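Local structure of glutamate receptor IIB,Glutamate receptor IIB (Drosophila melanogaster, 4WXJ) at residues Ala229-Asn233 with Ala234-Ser238; Val135-Lys139 with Val140-Thr144. The protein probably serves as a subunit of glutamate-gated ion channels in the postsynaptic membrane, this chain being its ligand-binding domain with glutamate bound. One frame throughout, in Å; residues are numbered along the deposited sequence.

Contact 1: residues Ala229-Asn233 with Ala234-Ser238; sequences AVPLN and ADFRS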
loop_
_atom_site.group_PDB
_atom_site.type_symbol
_atom_site.label_atom_id
_atom_site.label_comp_id
_atom_site.label_asym_id
_atom_site.label_seq_id
_atom_site.Cartn_x
_atom_site.Cartn_y
_atom_site.Cartn_z
ATOM N N ALA A 229 -8.211 -8.099 -3.263
ATOM C CA ALA A 229 -9.104 -7.714 -4.347
ATOM C C ALA A 229 -9.485 -8.931 -5.187
ATOM O O ALA A 229 -8.633 -9.759 -5.513
ATOM C CB ALA A 229 -8.455 -6.651 -5.216
ATOM N N VAL A 230 -10.768 -9.031 -5.519
ATOM C CA VAL A 230 -11.265 -10.077 -6.405
ATOM C C VAL A 230 -12.280 -9.477 -7.376
ATOM O O VAL A 230 -12.832 -8.409 -7.110
ATOM C CB VAL A 230 -11.918 -11.234 -5.619
ATOM C CG1 VAL A 230 -10.912 -11.872 -4.671
ATOM C CG2 VAL A 230 -13.146 -10.745 -4.851
ATOM N N PRO A 231 -12.531 -10.160 -8.505
ATOM C CA PRO A 231 -13.525 -9.651 -9.457
ATOM C C PRO A 231 -14.900 -9.512 -8.814
ATOM O O PRO A 231 -15.225 -10.282 -7.911
ATOM C CB PRO A 231 -13.537 -10.713 -10.561
ATOM C CG PRO A 231 -12.229 -11.411 -10.440
ATOM C CD PRO A 231 -11.904 -11.405 -8.982
ATOM N N LEU A 232 -15.682 -8.537 -9.267
ATOM C CA LEU A 232 -17.008 -8.290 -8.709
ATOM C C LEU A 232 -17.866 -9.551 -8.713
ATOM O O LEU A 232 -17.968 -10.242 -9.727
ATOM C CB LEU A 232 -17.712 -7.173 -9.484
ATOM C CG LEU A 232 -17.268 -5.753 -9.127
ATOM C CD1 LEU A 232 -17.720 -4.763 -10.186
ATOM C CD2 LEU A 232 -17.801 -5.346 -7.756
ATOM N N ASN A 233 -18.462 -9.842 -7.561
ATOM C CA ASN A 233 -19.360 -10.981 -7.402
ATOM C C ASN A 233 -18.674 -12.320 -7.662
ATOM O O ASN A 233 -19.291 -13.252 -8.178
ATOM C CB ASN A 233 -20.569 -10.823 -8.327
ATOM C CG ASN A 233 -21.272 -9.494 -8.138
ATOM O OD1 ASN A 233 -21.518 -9.066 -7.009
ATOM N ND2 ASN A 233 -21.589 -8.827 -9.241
ATOM N N ALA A 234 -17.399 -12.413 -7.301
ATOM C CA ALA A 234 -16.678 -13.679 -7.374
ATOM C C ALA A 234 -17.213 -14.631 -6.311
ATOM O O ALA A 234 -17.496 -14.222 -5.185
ATOM C CB ALA A 234 -15.186 -13.459 -7.195
ATOM N N ASP A 235 -17.347 -15.904 -6.669
ATOM C CA ASP A 235 -17.968 -16.886 -5.784
ATOM C C ASP A 235 -17.020 -17.385 -4.693
ATOM O O ASP A 235 -17.435 -18.120 -3.796
ATOM C CB ASP A 235 -18.486 -18.073 -6.598
ATOM C CG ASP A 235 -17.371 -18.855 -7.267
ATOM O OD1 ASP A 235 -16.339 -18.246 -7.616
ATOM O OD2 ASP A 235 -17.528 -20.082 -7.441
ATOM N N PHE A 236 -15.752 -16.985 -4.773
ATOM C CA PHE A 236 -14.750 -17.393 -3.790
ATOM C C PHE A 236 -14.356 -16.231 -2.877
ATOM O O PHE A 236 -13.349 -16.299 -2.170
ATOM C CB PHE A 236 -13.514 -17.958 -4.496
ATOM C CG PHE A 236 -12.910 -17.025 -5.503
ATOM C CD1 PHE A 236 -11.937 -16.115 -5.129
ATOM C CD2 PHE A 236 -13.311 -17.063 -6.828
ATOM C CE1 PHE A 236 -11.379 -15.257 -6.056
ATOM C CE2 PHE A 236 -12.756 -16.208 -7.759
ATOM C CZ PHE A 236 -11.789 -15.304 -7.372
ATOM N N ARG A 237 -15.156 -15.169 -2.894
ATOM C CA ARG A 237 -14.913 -14.011 -2.042
ATOM C C ARG A 237 -15.137 -14.363 -0.575
ATOM O O ARG A 237 -14.271 -14.129 0.269
ATOM C CB ARG A 237 -15.819 -12.847 -2.450
ATOM C CG ARG A 237 -15.697 -11.610 -1.566
ATOM C CD ARG A 237 -16.627 -10.507 -2.039
ATOM N NE ARG A 237 -18.018 -10.956 -2.082
ATOM C CZ ARG A 237 -18.881 -10.861 -1.072
ATOM N NH1 ARG A 237 -18.521 -10.314 0.082
ATOM N NH2 ARG A 237 -20.121 -11.303 -1.225
ATOM N N SER A 238 -16.307 -14.924 -0.283
ATOM C CA SER A 238 -16.664 -15.308 1.078
ATOM C C SER A 238 -15.706 -16.361 1.615
ATOM O O SER A 238 -15.327 -16.331 2.786
ATOM C CB SER A 238 -18.098 -15.838 1.127
ATOM O OG SER A 238 -19.026 -14.836 0.749
#

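Contact 2: residues Val135-Lys139 with Val140-Thr144; sequences VDQNK and VQFGT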
loop_
_atom_site.group_PDB
_atom_site.type_symbol
_atom_site.label_atom_id
_atom_site.label_comp_id
_atom_site.label_asym_id
_atom_site.label_seq_id
_atom_site.Cartn_x
_atom_site.Cartn_y
_atom_site.Cartn_z
ATOM N N VAL A 135 1.491 21.740 6.341
ATOM C CA VAL A 135 0.751 22.398 5.270
ATOM C C VAL A 135 0.817 23.920 5.376
ATOM O O VAL A 135 0.652 24.623 4.381
ATOM C CB VAL A 135 -0.739 21.968 5.256
ATOM C CG1 VAL A 135 -0.859 20.467 5.068
ATOM C CG2 VAL A 135 -1.452 22.400 6.534
ATOM N N ASP A 136 1.059 24.424 6.583
ATOM C CA ASP A 136 1.026 25.864 6.824
ATOM C C ASP A 136 2.367 26.535 6.510
ATOM O O ASP A 136 2.539 27.732 6.738
ATOM C CB ASP A 136 0.625 26.140 8.277
ATOM C CG ASP A 136 0.106 27.552 8.486
ATOM O OD1 ASP A 136 -0.499 28.118 7.550
ATOM O OD2 ASP A 136 0.295 28.093 9.595
ATOM N N GLN A 137 3.310 25.757 5.984
ATOM C CA GLN A 137 4.596 26.285 5.534
ATOM C C GLN A 137 4.910 25.741 4.143
ATOM O O GLN A 137 4.143 24.948 3.595
ATOM C CB GLN A 137 5.708 25.926 6.526
ATOM C CG GLN A 137 5.869 24.435 6.799
ATOM C CD GLN A 137 6.718 23.732 5.759
ATOM O OE1 GLN A 137 7.877 24.084 5.546
ATOM N NE2 GLN A 137 6.142 22.731 5.103
ATOM N N ASN A 138 6.029 26.174 3.570
ATOM C CA ASN A 138 6.409 25.745 2.226
ATOM C C ASN A 138 7.921 25.640 2.035
ATOM O O ASN A 138 8.398 25.475 0.913
ATOM C CB ASN A 138 5.819 26.701 1.186
ATOM C CG ASN A 138 6.305 28.125 1.360
ATOM O OD1 ASN A 138 5.930 28.811 2.310
ATOM N ND2 ASN A 138 7.137 28.581 0.430
ATOM N N LYS A 139 8.669 25.735 3.130
ATOM C CA LYS A 139 10.107 25.492 3.090
ATOM C C LYS A 139 10.368 24.005 2.868
ATOM O O LYS A 139 11.251 23.627 2.096
ATOM C CB LYS A 139 10.774 25.973 4.382
ATOM C CG LYS A 139 12.125 25.328 4.662
ATOM C CD LYS A 139 12.900 26.088 5.727
ATOM C CE LYS A 139 13.710 25.147 6.606
ATOM N NZ LYS A 139 14.547 24.201 5.815
ATOM N N VAL A 140 9.587 23.171 3.548
ATOM C CA VAL A 140 9.638 21.725 3.367
ATOM C C VAL A 140 8.490 21.276 2.469
ATOM O O VAL A 140 7.326 21.353 2.857
ATOM C CB VAL A 140 9.552 20.984 4.716
ATOM C CG1 VAL A 140 9.551 19.469 4.506
ATOM C CG2 VAL A 140 10.701 21.398 5.622
ATOM N N GLN A 141 8.822 20.810 1.271
ATOM C CA GLN A 141 7.815 20.293 0.353
ATOM C C GLN A 141 7.395 18.894 0.791
ATOM O O GLN A 141 8.062 18.271 1.616
ATOM C CB GLN A 141 8.345 20.271 -1.082
ATOM C CG GLN A 141 8.662 21.649 -1.646
ATOM C CD GLN A 141 9.038 21.606 -3.115
ATOM O OE1 GLN A 141 9.539 20.594 -3.611
ATOM N NE2 GLN A 141 8.791 22.704 -3.821
ATOM N N PHE A 142 6.287 18.405 0.244
ATOM C CA PHE A 142 5.792 17.081 0.601
ATOM C C PHE A 142 4.892 16.505 -0.484
ATOM O O PHE A 142 4.325 17.244 -1.289
ATOM C CB PHE A 142 5.039 17.134 1.932
ATOM C CG PHE A 142 3.988 18.206 1.994
ATOM C CD1 PHE A 142 4.307 19.481 2.427
ATOM C CD2 PHE A 142 2.681 17.936 1.626
ATOM C CE1 PHE A 142 3.344 20.468 2.486
ATOM C CE2 PHE A 142 1.712 18.921 1.684
ATOM C CZ PHE A 142 2.045 20.188 2.115
ATOM N N GLY A 143 4.768 15.180 -0.501
ATOM C CA GLY A 143 3.948 14.513 -1.494
ATOM C C GLY A 143 3.624 13.069 -1.162
ATOM O O GLY A 143 3.960 12.573 -0.085
ATOM N N THR A 144 2.967 12.402 -2.108
ATOM C CA THR A 144 2.514 11.025 -1.939
ATOM C C THR A 144 2.819 10.203 -3.184
ATOM O O THR A 144 3.367 10.712 -4.160
ATOM C CB THR A 144 0.991 10.950 -1.672
ATOM O OG1 THR A 144 0.275 11.362 -2.845
ATOM C CG2 THR A 144 0.594 11.834 -0.504
HETATM O O HOH W 1 7.923 25.213 -1.931
#

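Contact 1: residues Ala229-Asn233 with Ala234-Ser238
Val-230, on strand 214-230, and Pro-231 after it in the chain pack against Ala-234, Phe-236 and Arg-237 across the tight reversal that leads into the next helix. The apolar contacts carry most of it. Val-230 has CG1 anti to its carbonyl carbon (chi1 -60°), which divides its two methyls between different partners. Val-230 CG1 comes obliquely to the Phe-236 ring, 3.7 Å from CE1. Val-230 CG2 reaches Ala-234 CB at 4.1 Å and also touches Arg-237 CB, where the aliphatic start of the arginine crosses the valine at about a right angle. Pro-231 adds its CD, 4.2 Å from Phe-236 CZ. Ala-234 CB lies 3.7 Å above one face of the phenylalanine ring, displaced toward its rim, and joins valine and ring in one small apolar cluster.

Backbone hydrogen bonding is modest. A type II beta turn runs from Pro-231 to Ala-234, with Asn-233 in the left-handed region (phi 62°, psi 34°), and its closing bond, Ala-234 N to Pro-231 O, is weak at 3.1 Å. A type I turn from Ala-234 to Arg-237 follows directly, also closed weakly. It brings Phe-236 to the N-cap position, where the side chain offers carbon rather than a capping oxygen.

Around this connection, strand 214-230 pairs at Val-230 with Asp-108, at the start of strand 108-123. Pro-231 leans on Leu-85 of helix 80-86, the Phe-236 ring meets Tyr-11 of strand 10-15, and helix 237-250 sets out from the turn.

Contact 2: residues Val135-Lys139 with Val140-Thr144
Gln-137 folds back on the chain and grips Val-140, three residues on, by both of its main-chain polar atoms. From CB the side chain turns inward: CG sits between the backbone N and the carbonyl carbon (chi1 57°), and a bend about the CB-CG bond (chi2 84°) swings the amide round. Gln-137 CD then lies 3.7 Å from Val-140 N, with the two ends of the amide addressing the same residue. Gln-137 OE1 accepts from Val-140 N at 2.8 Å, the N-H pointing almost straight at it (173°) and lying in the carbonyl plane on a lone pair. Gln-137 NE2 returns the favour to Val-140 O at 2.9 Å, nearly as straight, and that oxygen lies nearly in the plane of the glutamine amide. Gln-137 NE2 also donates to Leu-134 O and stands at the edge of the Phe-142 ring, 4.4 Å from CE1.

Beside this, Phe-142 CZ comes within 4.2 Å of Val-135 CG1, at the end of helix 131-135, while the ring also meets Phe-172 edge-to-face. Farther round the bend, a water donates to Asn-138 O at 2.9 Å and accepts from Gln-141 NE2, whose other partner is Lys-173 O.

A leucine in place of Gln-137 would probably leave the N-H and carbonyl of Val-140, along with Leu-134 O, without these mates. Chemically, the primary amide imitates a strand neighbour: with both ends bonded it cannot flip without setting like against like, and it fixes the backbone of Val-140 just before strand 141-143 begins.

In the fold
Along the chain, 135-144 comes first and 229-238 later, with centres about 40 Å apart, on opposite sides of the chain's centre, and nearest atoms about 20 Å apart. They share a four-stranded mixed sheet ordered 141-143, 195-200, 108-123, 214-230: contact 2 leads into one outermost strand, and contact 1 leaves the other. In the two-lobed clamshell of ionotropic glutamate receptors, contact 1 belongs to the lobe carrying Arg-103 and contact 2 to the lobe carrying Thr-150, both glutamate-binding residues. The long strands 108-123 and 214-230 link the lobes. Each contact is a local turn between helix and strand, one in each lobe; the side chain of Phe-142 in contact 2 is about 13 Å from the bound glutamate.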